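Local structure of transcriptional regulator of the TetR/AcrR family (Thermobifida fusca YX, 3DCF) at the interface of chains A and B. The protein probably binds operator DNA through an N-terminal helix-turn-helix and regulates transcription, as a member of the TetR/AcrR family. Sequence-based numbering; all coordinates share one arbitrary frame. Chains: chain A/B, transcriptional regulator of the TetR/AcrR family.

Contact 1: the interface of chains A and B. Residues chain A 159, 166-169, 211; chain B 209, 214-216.
The carbonyl oxygen of A:Glu167 is held from chain B and by water: it accepts the backbone N-H of B:Arg216, with O and N 3.2 Å apart, and meets a water that also reaches B:Arg216 O. Two residues on, A:Leu169 N gives a nearly straight bond to B:Tyr214 O, 2.7 Å long and 164° at the hydrogen. Together these bonds make a short antiparallel bridge, with A:Leu168 opposite B:Arg215; being made by backbone, the pairing itself asks little of side-chain identity. The chain of A is steadied within its own chain by A:Tyr159, whose phenol OH donates to A:Leu169 O at 2.7 Å, while A:Leu168 CD1 lies over one face of its ring. B:Tyr214 has its CG between backbone N and carbonyl carbon (chi1 63°), and its flat ring reaches A:Leu211, bringing CE2 to 3.6 Å from A:Leu211 CA. A:Leu168 CD2 meets the same ring in plane at its edge, 4.0 Å from B:Tyr214 CD1. Leucine also suits A:Leu211: its CD1 branch sits 3.4 Å from B:Arg215 CB and covers a guanidinium face near the rim, where the arginine chain bends at chi3 (64°). B:Arg216 lays its CG and CD methylenes along the A:Gly166-A:Leu169 backbone. Here the C-terminal tail of B, just past helix 199-212, pairs with the A segment linking helices 138-164 and 173-185 and packs on the end of A helix 199-212.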
loop_
_atom_site.group_PDB
_atom_site.type_symbol
_atom_site.label_atom_id
_atom_site.label_comp_id
_atom_site.label_asym_id
_atom_site.label_seq_id
_atom_site.Cartn_x
_atom_site.Cartn_y
_atom_site.Cartn_z
ATOM N N TYR A 159 11.870 16.866 6.174
ATOM C CA TYR A 159 11.341 17.404 4.901
ATOM C C TYR A 159 11.058 18.926 5.023
ATOM O O TYR A 159 11.276 19.662 4.053
ATOM C CB TYR A 159 10.105 16.626 4.398
ATOM C CG TYR A 159 9.791 16.901 2.937
ATOM C CD1 TYR A 159 9.000 17.999 2.555
ATOM C CD2 TYR A 159 10.290 16.076 1.929
ATOM C CE1 TYR A 159 8.718 18.267 1.199
ATOM C CE2 TYR A 159 10.011 16.336 0.563
ATOM C CZ TYR A 159 9.225 17.437 0.208
ATOM O OH TYR A 159 8.945 17.707 -1.122
ATOM N N GLY A 166 15.318 25.876 0.557
ATOM C CA GLY A 166 15.266 25.764 -0.900
ATOM C C GLY A 166 15.788 24.487 -1.549
ATOM O O GLY A 166 15.856 24.421 -2.773
ATOM N N GLU A 167 16.133 23.465 -0.772
ATOM C CA GLU A 167 16.648 22.188 -1.335
ATOM C C GLU A 167 15.557 21.228 -1.852
ATOM O O GLU A 167 15.806 20.488 -2.825
ATOM C CB GLU A 167 17.494 21.460 -0.280
ATOM C CG GLU A 167 18.238 20.194 -0.751
ATOM C CD GLU A 167 19.080 19.560 0.349
ATOM O OE1 GLU A 167 18.890 19.875 1.542
ATOM O OE2 GLU A 167 19.936 18.716 0.030
ATOM N N LEU A 168 14.378 21.235 -1.200
ATOM C CA LEU A 168 13.263 20.308 -1.505
ATOM C C LEU A 168 12.003 20.967 -2.056
ATOM O O LEU A 168 11.709 22.112 -1.711
ATOM C CB LEU A 168 12.878 19.523 -0.243
ATOM C CG LEU A 168 14.003 18.795 0.490
ATOM C CD1 LEU A 168 13.430 18.044 1.680
ATOM C CD2 LEU A 168 14.775 17.853 -0.413
ATOM N N LEU A 169 11.248 20.207 -2.868
ATOM C CA LEU A 169 9.980 20.660 -3.495
ATOM C C LEU A 169 9.007 21.143 -2.429
ATOM O O LEU A 169 8.758 20.427 -1.451
ATOM C CB LEU A 169 9.297 19.538 -4.305
ATOM C CG LEU A 169 8.037 19.932 -5.113
ATOM C CD1 LEU A 169 8.407 20.833 -6.285
ATOM C CD2 LEU A 169 7.286 18.717 -5.607
ATOM N N LEU A 211 13.429 10.851 -6.465
ATOM C CA LEU A 211 14.373 12.002 -6.364
ATOM C C LEU A 211 14.282 13.022 -7.503
ATOM O O LEU A 211 14.187 14.226 -7.255
ATOM C CB LEU A 211 15.825 11.475 -6.269
ATOM C CG LEU A 211 17.059 12.405 -6.292
ATOM C CD1 LEU A 211 16.979 13.536 -5.288
ATOM C CD2 LEU A 211 18.325 11.563 -6.063
ATOM N N LEU B 209 4.662 16.103 -6.908
ATOM C CA LEU B 209 5.808 15.438 -6.281
ATOM C C LEU B 209 6.391 14.358 -7.216
ATOM O O LEU B 209 7.581 14.376 -7.530
ATOM C CB LEU B 209 5.416 14.853 -4.910
ATOM C CG LEU B 209 6.516 14.240 -4.026
ATOM C CD1 LEU B 209 7.563 15.281 -3.596
ATOM C CD2 LEU B 209 5.887 13.581 -2.819
ATOM N N TYR B 214 11.372 15.104 -5.504
ATOM C CA TYR B 214 11.435 15.909 -4.265
ATOM C C TYR B 214 12.595 16.919 -4.215
ATOM O O TYR B 214 12.491 17.905 -3.500
ATOM C CB TYR B 214 11.378 15.044 -2.993
ATOM C CG TYR B 214 12.500 14.049 -2.759
ATOM C CD1 TYR B 214 13.680 14.425 -2.092
ATOM C CD2 TYR B 214 12.361 12.708 -3.144
ATOM C CE1 TYR B 214 14.714 13.493 -1.850
ATOM C CE2 TYR B 214 13.389 11.764 -2.905
ATOM C CZ TYR B 214 14.560 12.167 -2.260
ATOM O OH TYR B 214 15.557 11.255 -2.025
ATOM N N ARG B 215 13.677 16.675 -4.957
ATOM C CA ARG B 215 14.813 17.608 -5.021
ATOM C C ARG B 215 14.539 18.663 -6.104
ATOM O O ARG B 215 14.233 18.296 -7.244
ATOM C CB ARG B 215 16.121 16.848 -5.318
ATOM C CG ARG B 215 17.403 17.729 -5.298
ATOM C CD ARG B 215 18.670 16.921 -5.573
ATOM N NE ARG B 215 18.689 16.334 -6.922
ATOM C CZ ARG B 215 19.672 15.576 -7.432
ATOM N NH1 ARG B 215 20.777 15.274 -6.726
ATOM N NH2 ARG B 215 19.550 15.102 -8.673
ATOM N N ARG B 216 14.634 19.952 -5.748
ATOM C CA ARG B 216 14.443 21.061 -6.724
ATOM C C ARG B 216 15.563 21.133 -7.761
ATOM O O ARG B 216 16.726 20.888 -7.438
ATOM C CB ARG B 216 14.321 22.412 -6.020
ATOM C CG ARG B 216 12.992 22.589 -5.351
ATOM C CD ARG B 216 12.904 23.853 -4.521
ATOM N NE ARG B 216 13.105 25.098 -5.279
ATOM C CZ ARG B 216 12.900 26.335 -4.802
ATOM N NH1 ARG B 216 12.466 26.541 -3.550
ATOM N NH2 ARG B 216 13.115 27.391 -5.590
HETATM O O HOH W 1 17.599 22.082 -4.706
#

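Contact 2: the interface of chains A and B. Residues chain A 172, 174-175; chain B 196-197, 205.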
loop_
_atom_site.group_PDB
_atom_site.type_symbol
_atom_site.label_atom_id
_atom_site.label_comp_id
_atom_site.label_asym_id
_atom_site.label_seq_id
_atom_site.Cartn_x
_atom_site.Cartn_y
_atom_site.Cartn_z
ATOM N N ASP A 172 3.441 20.044 1.258
ATOM C CA ASP A 172 3.225 19.763 2.680
ATOM C C ASP A 172 4.093 18.560 3.123
ATOM O O ASP A 172 4.061 17.534 2.449
ATOM C CB ASP A 172 1.731 19.485 2.931
ATOM C CG ASP A 172 1.427 19.118 4.375
ATOM O OD1 ASP A 172 1.516 17.919 4.706
ATOM O OD2 ASP A 172 1.076 20.026 5.161
ATOM N N THR A 174 3.798 16.290 5.503
ATOM C CA THR A 174 3.011 15.080 5.772
ATOM C C THR A 174 2.664 14.330 4.485
ATOM O O THR A 174 2.757 13.108 4.459
ATOM C CB THR A 174 1.713 15.378 6.566
ATOM O OG1 THR A 174 2.018 16.260 7.650
ATOM C CG2 THR A 174 1.096 14.089 7.108
ATOM N N VAL A 175 2.287 15.061 3.434
ATOM C CA VAL A 175 1.945 14.467 2.119
ATOM C C VAL A 175 3.167 13.858 1.418
ATOM O O VAL A 175 3.064 12.766 0.851
ATOM C CB VAL A 175 1.280 15.495 1.155
ATOM C CG1 VAL A 175 1.006 14.866 -0.250
ATOM C CG2 VAL A 175 -0.002 16.041 1.770
ATOM N N ARG B 196 -7.292 18.926 7.670
ATOM C CA ARG B 196 -6.996 20.272 7.108
ATOM C C ARG B 196 -6.944 20.379 5.567
ATOM O O ARG B 196 -7.598 21.247 4.988
ATOM C CB ARG B 196 -5.703 20.847 7.734
ATOM C CG ARG B 196 -4.432 19.952 7.595
ATOM C CD ARG B 196 -3.323 20.334 8.573
ATOM N NE ARG B 196 -2.564 19.148 8.978
ATOM C CZ ARG B 196 -1.567 18.565 8.298
ATOM N NH1 ARG B 196 -1.140 19.029 7.111
ATOM N NH2 ARG B 196 -0.980 17.477 8.821
ATOM N N LEU B 197 -6.184 19.492 4.917
ATOM C CA LEU B 197 -6.059 19.491 3.442
ATOM C C LEU B 197 -7.257 18.795 2.768
ATOM O O LEU B 197 -7.716 17.753 3.230
ATOM C CB LEU B 197 -4.736 18.837 2.980
ATOM C CG LEU B 197 -3.396 19.502 3.351
ATOM C CD1 LEU B 197 -2.241 18.689 2.828
ATOM C CD2 LEU B 197 -3.290 20.919 2.809
ATOM N N GLN B 205 -0.617 18.026 -5.085
ATOM C CA GLN B 205 0.706 17.889 -4.473
ATOM C C GLN B 205 1.364 16.548 -4.758
ATOM O O GLN B 205 2.556 16.513 -5.092
ATOM C CB GLN B 205 0.650 18.172 -2.974
ATOM C CG GLN B 205 0.392 19.642 -2.665
ATOM C CD GLN B 205 0.308 19.935 -1.188
ATOM O OE1 GLN B 205 0.812 19.183 -0.355
ATOM N NE2 GLN B 205 -0.323 21.052 -0.852
#
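A:Val175 and B:Leu197 form the apolar centre, the valine CG2 branch meeting leucine CD1 at 3.6 Å as the two side chains cross obliquely. With CG1 anti to the backbone N (chi1 177°), CG2 is the branch turned to the leucine. That same leucine CD1 also lies over one face of the A:Asp172 carboxylate, 4.0 Å from CG, so one methyl group spans the apolar patch and the start of its polar rim. Aspartate suits the beginning of helix 173-185: its OD1 accepts the backbone N-H of A:Val175 at 3.2 Å through the anti lone pair, capping the helix. The other oxygen, OD2, faces chain B and forms a salt bridge with B:Arg196 NH1, 3.1 Å away. The carboxylate and guanidinium planes are 33° apart and the N-H points aside, so the attraction is probably more electrostatic than directional; the positive charge would probably favour the ionised acid. Arginine has a second nitrogen to offer, and NH2 makes a weak bond to the hydroxyl OG1 of A:Thr174. On another flank, the extended chain of B:Gln205 brings its amide oxygen to the aspartate backbone: A:Asp172 N donates to OE1 at 3.2 Å, approaching from above the amide plane, 54° out of it.

Contact 3: the interface of chains A and B. Residues chain A 175, 178-179, 182; chain B 186, 190, 206.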
loop_
_atom_site.group_PDB
_atom_site.type_symbol
_atom_site.label_atom_id
_atom_site.label_comp_id
_atom_site.label_asym_id
_atom_site.label_seq_id
_atom_site.Cartn_x
_atom_site.Cartn_y
_atom_site.Cartn_z
ATOM N N VAL A 175 2.287 15.061 3.434
ATOM C CA VAL A 175 1.945 14.467 2.119
ATOM C C VAL A 175 3.167 13.858 1.418
ATOM O O VAL A 175 3.064 12.766 0.851
ATOM C CB VAL A 175 1.280 15.495 1.155
ATOM C CG1 VAL A 175 1.006 14.866 -0.250
ATOM C CG2 VAL A 175 -0.002 16.041 1.770
ATOM N N ALA A 178 4.374 10.536 3.582
ATOM C CA ALA A 178 3.471 9.379 3.358
ATOM C C ALA A 178 3.533 8.844 1.919
ATOM O O ALA A 178 3.401 7.629 1.705
ATOM C CB ALA A 178 2.006 9.729 3.728
ATOM N N THR A 179 3.729 9.745 0.954
ATOM C CA THR A 179 3.833 9.376 -0.466
ATOM C C THR A 179 5.163 8.681 -0.788
ATOM O O THR A 179 5.173 7.663 -1.502
ATOM C CB THR A 179 3.634 10.613 -1.394
ATOM O OG1 THR A 179 2.323 11.168 -1.187
ATOM C CG2 THR A 179 3.814 10.238 -2.885
ATOM N N GLY A 182 5.222 5.497 1.294
ATOM C CA GLY A 182 4.179 4.694 0.641
ATOM C C GLY A 182 4.650 4.014 -0.637
ATOM O O GLY A 182 4.335 2.839 -0.862
ATOM N N TRP B 186 -1.654 4.261 -1.867
ATOM C CA TRP B 186 -1.321 4.338 -0.402
ATOM C C TRP B 186 -2.106 5.393 0.408
ATOM O O TRP B 186 -2.236 5.273 1.633
ATOM C CB TRP B 186 0.191 4.543 -0.207
ATOM C CG TRP B 186 0.702 4.217 1.158
ATOM C CD1 TRP B 186 1.186 5.095 2.099
ATOM C CD2 TRP B 186 0.770 2.914 1.747
ATOM N NE1 TRP B 186 1.570 4.409 3.232
ATOM C CE2 TRP B 186 1.325 3.073 3.049
ATOM C CE3 TRP B 186 0.416 1.621 1.304
ATOM C CZ2 TRP B 186 1.547 1.979 3.916
ATOM C CZ3 TRP B 186 0.630 0.517 2.174
ATOM C CH2 TRP B 186 1.202 0.713 3.464
ATOM N N TRP B 190 -3.613 6.520 4.768
ATOM C CA TRP B 190 -3.308 7.763 5.520
ATOM C C TRP B 190 -4.250 8.985 5.343
ATOM O O TRP B 190 -4.332 9.799 6.266
ATOM C CB TRP B 190 -1.837 8.194 5.292
ATOM C CG TRP B 190 -1.490 8.705 3.908
ATOM C CD1 TRP B 190 -0.937 7.990 2.888
ATOM C CD2 TRP B 190 -1.654 10.044 3.421
ATOM N NE1 TRP B 190 -0.741 8.797 1.793
ATOM C CE2 TRP B 190 -1.185 10.061 2.086
ATOM C CE3 TRP B 190 -2.153 11.234 3.982
ATOM C CZ2 TRP B 190 -1.203 11.226 1.289
ATOM C CZ3 TRP B 190 -2.176 12.396 3.189
ATOM C CH2 TRP B 190 -1.704 12.375 1.855
ATOM N N ILE B 206 0.591 15.465 -4.647
ATOM C CA ILE B 206 1.069 14.114 -4.957
ATOM C C ILE B 206 1.542 14.033 -6.406
ATOM O O ILE B 206 2.647 13.576 -6.652
ATOM C CB ILE B 206 -0.007 13.016 -4.682
ATOM C CG1 ILE B 206 -0.165 12.795 -3.175
ATOM C CG2 ILE B 206 0.388 11.665 -5.334
ATOM C CD1 ILE B 206 -1.323 11.886 -2.790
#
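A:Ala178 and B:Trp190, which bury the most surface here, meet methyl to face: the alanine CB stands over the five-membered ring of the indole, 3.4 Å from its centroid, in a CH-pi contact. Alanine suits the place because its short side chain lets the broad ring lie close to helix 173-185. The tryptophan CG sits between its backbone N and carbonyl carbon (chi1 70°), and the far end of the indole reaches A:Val175, with CH2 4.0 Å from the valine CG2. One turn further along the helix, A:Gly182 brings its bare CA over a face of B:Trp186, 3.5 Å from the centroid of the five-membered ring; the lack of a side chain permits this approach. An alanine in place of B:Trp186 would probably leave A:Gly182 CA without its aromatic cover and open a gap beside the helix. Toward the other end, B:Ile206 lays CG1 3.8 Å from A:Val175 CG1 and 3.6 Å from A:Thr179 OG1. The hydroxyl can sit in this apolar setting because it donates to A:Val175 O, 2.7 Å away within its own helix. The contact thus runs along one side of A helix 173-185, packed against B:Trp186, the short helix 187-190 and helix 199-212 of B.

Contacts 2 and 3 are neighbours, their C-alpha centres about 9 Å apart; both use A helix 173-185 and share A:Val175, whose two methyl branches serve both. The C-alpha centre of contact 1 lies about 15 Å from that of either. Helix 199-212 of chain B contributes to all three, which ties tail pairing, polar rim and aromatic packing into what is likely one surface. Two-fold symmetry repeats each contact with the chains exchanged. TetR-family regulators typically act as dimers formed through their C-terminal domains; this interface probably serves that role, setting the spacing of the two DNA-binding domains.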